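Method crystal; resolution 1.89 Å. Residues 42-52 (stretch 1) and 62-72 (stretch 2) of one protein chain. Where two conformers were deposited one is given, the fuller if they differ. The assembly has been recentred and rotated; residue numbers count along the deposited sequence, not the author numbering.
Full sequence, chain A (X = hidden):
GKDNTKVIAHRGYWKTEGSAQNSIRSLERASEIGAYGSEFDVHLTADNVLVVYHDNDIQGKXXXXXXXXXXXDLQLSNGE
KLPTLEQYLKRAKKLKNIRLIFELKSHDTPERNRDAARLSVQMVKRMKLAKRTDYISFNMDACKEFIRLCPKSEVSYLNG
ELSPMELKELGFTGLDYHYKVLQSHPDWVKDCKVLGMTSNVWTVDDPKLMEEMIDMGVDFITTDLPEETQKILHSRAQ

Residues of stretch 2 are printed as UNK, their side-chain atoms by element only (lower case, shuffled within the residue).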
# COMPACT_ATOMS: atom_id res chain seq x y z
N VAL A 42 -4.78 3.87 -5.45
CA VAL A 42 -5.63 3.63 -6.63
C VAL A 42 -7.02 4.26 -6.47
O VAL A 42 -7.65 4.10 -5.43
CB VAL A 42 -5.73 2.15 -6.90
CG1 VAL A 42 -6.62 1.87 -8.20
CG2 VAL A 42 -4.32 1.52 -7.02
N HIS A 43 -7.47 4.99 -7.51
CA HIS A 43 -8.84 5.51 -7.63
C HIS A 43 -9.52 4.95 -8.90
O HIS A 43 -8.85 4.69 -9.90
CB HIS A 43 -8.85 7.00 -7.86
CG HIS A 43 -8.20 7.82 -6.80
ND1 HIS A 43 -8.93 8.48 -5.84
CD2 HIS A 43 -6.91 8.19 -6.62
CE1 HIS A 43 -8.10 9.17 -5.07
NE2 HIS A 43 -6.87 9.00 -5.52
N LEU A 44 -10.83 4.89 -8.85
CA LEU A 44 -11.73 4.61 -9.94
C LEU A 44 -12.30 5.95 -10.46
O LEU A 44 -12.97 6.71 -9.70
CB LEU A 44 -12.87 3.66 -9.49
CG LEU A 44 -13.69 2.99 -10.59
CD1 LEU A 44 -12.83 2.03 -11.48
CD2 LEU A 44 -14.95 2.25 -9.95
N THR A 45 -12.07 6.23 -11.74
CA THR A 45 -12.62 7.42 -12.42
C THR A 45 -14.14 7.23 -12.61
O THR A 45 -14.66 6.12 -12.42
CB THR A 45 -11.94 7.69 -13.76
OG1 THR A 45 -12.29 6.66 -14.71
CG2 THR A 45 -10.37 7.84 -13.63
N ALA A 46 -14.84 8.32 -12.96
CA ALA A 46 -16.28 8.32 -13.22
C ALA A 46 -16.70 7.24 -14.23
O ALA A 46 -17.74 6.57 -14.07
CB ALA A 46 -16.74 9.72 -13.74
N ASP A 47 -15.86 7.09 -15.26
CA ASP A 47 -16.00 6.08 -16.30
C ASP A 47 -15.28 4.76 -16.05
O ASP A 47 -15.02 4.01 -17.00
CB ASP A 47 -15.69 6.70 -17.70
CG ASP A 47 -14.25 7.11 -17.90
OD1 ASP A 47 -13.52 7.43 -16.92
OD2 ASP A 47 -13.81 7.13 -19.08
N ASN A 48 -15.01 4.44 -14.79
CA ASN A 48 -14.55 3.12 -14.34
C ASN A 48 -13.15 2.70 -14.85
O ASN A 48 -12.90 1.54 -15.05
CB ASN A 48 -15.58 2.02 -14.58
CG ASN A 48 -16.87 2.22 -13.80
OD1 ASN A 48 -17.00 3.11 -12.98
ND2 ASN A 48 -17.84 1.35 -14.06
N VAL A 49 -12.26 3.68 -15.00
CA VAL A 49 -10.84 3.44 -15.28
C VAL A 49 -10.09 3.58 -13.95
O VAL A 49 -10.30 4.53 -13.18
CB VAL A 49 -10.29 4.38 -16.34
CG1 VAL A 49 -8.75 4.13 -16.58
CG2 VAL A 49 -11.08 4.27 -17.66
N LEU A 50 -9.24 2.61 -13.67
CA LEU A 50 -8.43 2.63 -12.46
C LEU A 50 -7.13 3.39 -12.76
O LEU A 50 -6.44 3.06 -13.70
CB LEU A 50 -8.15 1.19 -11.97
CG LEU A 50 -9.40 0.46 -11.42
CD1 LEU A 50 -9.15 -1.01 -11.40
CD2 LEU A 50 -9.76 0.97 -10.00
N VAL A 51 -6.81 4.36 -11.93
CA VAL A 51 -5.59 5.19 -12.09
C VAL A 51 -4.87 5.25 -10.77
O VAL A 51 -5.48 4.98 -9.72
CB VAL A 51 -5.94 6.61 -12.59
CG1 VAL A 51 -6.63 6.56 -13.98
CG2 VAL A 51 -6.87 7.36 -11.55
N VAL A 52 -3.61 5.70 -10.81
CA VAL A 52 -2.71 5.64 -9.68
C VAL A 52 -2.33 7.06 -9.27
O VAL A 52 -1.67 7.79 -10.05
CB VAL A 52 -1.46 4.82 -9.99
CG1 VAL A 52 -0.54 4.75 -8.75
CG2 VAL A 52 -1.86 3.42 -10.37
N UNK A 62 -11.25 16.52 -9.61
CA UNK A 62 -11.60 15.50 -8.63
C UNK A 62 -11.70 14.20 -9.34
O UNK A 62 -12.65 14.00 -10.16
c UNK A 62 -13.41 14.82 -6.99
n UNK A 62 -14.51 14.04 -7.28
n UNK A 62 -13.78 13.39 -5.36
c UNK A 62 -12.93 15.86 -7.93
c UNK A 62 -12.96 14.42 -5.77
c UNK A 62 -14.71 13.19 -6.28
N UNK A 63 -10.78 13.28 -9.01
CA UNK A 63 -10.50 12.11 -9.88
C UNK A 63 -11.72 11.21 -10.03
O UNK A 63 -12.08 10.83 -11.12
c UNK A 63 -9.28 11.28 -9.35
c UNK A 63 -9.16 9.92 -10.08
c UNK A 63 -7.97 12.09 -9.52
c UNK A 63 -6.79 11.48 -8.78
N UNK A 64 -12.40 10.94 -8.92
CA UNK A 64 -13.52 10.01 -8.90
C UNK A 64 -14.82 10.46 -9.59
O UNK A 64 -15.69 9.62 -9.84
c UNK A 64 -12.62 8.66 -6.87
n UNK A 64 -11.77 8.01 -4.71
c UNK A 64 -12.84 8.35 -5.41
c UNK A 64 -13.77 9.52 -7.46
o UNK A 64 -13.99 8.43 -4.90
N UNK A 65 -14.94 11.76 -9.86
CA UNK A 65 -16.07 12.31 -10.60
C UNK A 65 -15.69 12.75 -11.99
O UNK A 65 -16.58 13.18 -12.72
c UNK A 65 -16.79 13.42 -9.80
o UNK A 65 -15.96 14.53 -9.50
N UNK A 66 -14.40 12.59 -12.39
CA UNK A 66 -13.94 13.03 -13.70
C UNK A 66 -13.83 11.79 -14.61
O UNK A 66 -13.55 10.71 -14.13
s UNK A 66 -12.77 15.42 -13.07
c UNK A 66 -12.59 13.73 -13.62
N UNK A 67 -13.98 11.96 -15.90
CA UNK A 67 -13.65 10.87 -16.83
C UNK A 67 -12.13 10.74 -17.01
O UNK A 67 -11.38 11.69 -16.80
c UNK A 67 -14.24 11.08 -18.20
o UNK A 67 -13.68 12.28 -18.74
c UNK A 67 -15.81 11.11 -18.15
N UNK A 68 -11.68 9.55 -17.39
CA UNK A 68 -10.25 9.34 -17.66
C UNK A 68 -9.73 10.32 -18.75
O UNK A 68 -8.61 10.86 -18.64
c UNK A 68 -8.49 7.68 -18.35
c UNK A 68 -6.80 7.20 -20.02
o UNK A 68 -4.49 7.32 -19.49
c UNK A 68 -5.80 7.44 -19.09
c UNK A 68 -6.12 7.82 -17.78
c UNK A 68 -8.14 7.33 -19.65
c UNK A 68 -7.46 7.93 -17.43
c UNK A 68 -9.93 7.87 -17.98
N UNK A 69 -10.54 10.58 -19.77
CA UNK A 69 -10.20 11.54 -20.83
C UNK A 69 -9.84 12.93 -20.31
O UNK A 69 -8.90 13.56 -20.83
o UNK A 69 -10.10 11.76 -23.83
c UNK A 69 -10.94 12.35 -23.13
o UNK A 69 -11.42 13.47 -23.43
c UNK A 69 -11.36 11.67 -21.84
N UNK A 70 -10.57 13.42 -19.30
CA UNK A 70 -10.23 14.72 -18.64
C UNK A 70 -8.85 14.68 -17.93
O UNK A 70 -8.18 15.71 -17.80
o UNK A 70 -13.54 16.88 -16.31
c UNK A 70 -11.26 15.11 -17.57
o UNK A 70 -14.32 14.85 -16.49
c UNK A 70 -12.60 15.51 -18.05
c UNK A 70 -13.56 15.76 -16.87
N UNK A 71 -8.44 13.51 -17.42
CA UNK A 71 -7.27 13.38 -16.56
C UNK A 71 -5.99 12.89 -17.26
O UNK A 71 -4.89 13.01 -16.68
c UNK A 71 -9.05 11.44 -13.70
c UNK A 71 -8.80 12.68 -14.54
c UNK A 71 -7.57 12.37 -15.43
c UNK A 71 -8.59 13.93 -13.67
N UNK A 72 -6.13 12.31 -18.44
CA UNK A 72 -5.08 11.43 -18.99
C UNK A 72 -3.77 12.04 -19.35
O UNK A 72 -2.77 11.33 -19.41
c UNK A 72 -5.58 10.67 -20.23
c UNK A 72 -5.93 11.48 -21.47
n UNK A 72 -6.73 12.58 -24.00
c UNK A 72 -6.59 11.12 -23.97
c UNK A 72 -6.59 10.54 -22.57
O HOH W 1 -15.58 6.95 -9.12
O HOH W 2 -12.77 9.09 -20.57

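Position 62 has one carbon leading to a five-membered ring of three carbons and two nitrogens. It touches nothing on stretch 1. The ring is an imidazole, so this is His-62.

Position 63 has four carbons, forked at the first, with one arm two carbons long. One carbon lies over the face of the His-43 ring, and another packs on Val-51. That is isoleucine, Ile-63. Its CD1 is the carbon over the ring, 4.2 Å from the centroid. Its CG2 is 3.7 Å from Val-51 CG2.

Position 64 has three carbons, the third carrying one oxygen and one nitrogen. CA to CB points away from stretch 1, but the chain end comes nearer, and its nitrogen reaches His-43 ND1. An amide on this length of chain is glutamine, Gln-64. Its NE2 donates to His-43 ND1 at 3.1 Å, near the ring plane. Its CA is 3.4 Å from Leu-44 O, a CA-H...O contact.

Position 65 has one carbon and one oxygen, and CA to CB points away. It is Ser-65. Its backbone O lies 3.6 Å from Ala-46 CB, and its OG is 2.7 Å from His-62 ND1, a hydrogen bond.

Position 66 has one carbon and one sulfur, again pointing away. It is Cys-66. The backbone does the work here: Ala-46 N donates to Cys-66 O at 3.0 Å.

Position 67 has one carbon carrying an oxygen and a carbon. CB lies 3.9 Å from Asp-47 OD1. It is Thr-67, at an N-cap position.

Position 68 has one carbon and a six-carbon ring bearing one oxygen. Val-49 CG1 sits over one ring face, and Val-51 CG1 also meets the ring. It is Tyr-68. Val-51 CG1 is 3.8 Å from Tyr-68 CD1. Tyr-68 N donates to Asp-47 OD1 at 2.8 Å.

Position 69 has two carbons, the second carrying two oxygens. The end leads away from stretch 1. It is Asp-69.

Position 70 has three carbons, the third carrying two oxygens, and makes no contact with stretch 1. It is Glu-70. Its N donates weakly to Thr-67 OG1 at 3.4 Å, the capping bond.

Position 71 has four carbons, forked at the second. An end carbon meets Thr-45 CG2. It is Leu-71, with CD1 3.8 Å from Thr-45 CG2.

Position 72 has four carbons in a row ending in nitrogen, leading away. It is Lys-72. Its NZ forms a salt bridge with Asp-69 OD1 at 3.5 Å.

The contact combines apolar packing with three direct hydrogen bonds. Thr-45 OG1 donates to Asp-47 OD1 at 2.6 Å, so that oxygen accepts from both stretches. Water 1 joins Leu-44 O to Gln-64 O, and water 2 joins Asp-47 OD2 to Asp-69 N.

Stretch 2, residues 62-72: HIQSCTYDELK
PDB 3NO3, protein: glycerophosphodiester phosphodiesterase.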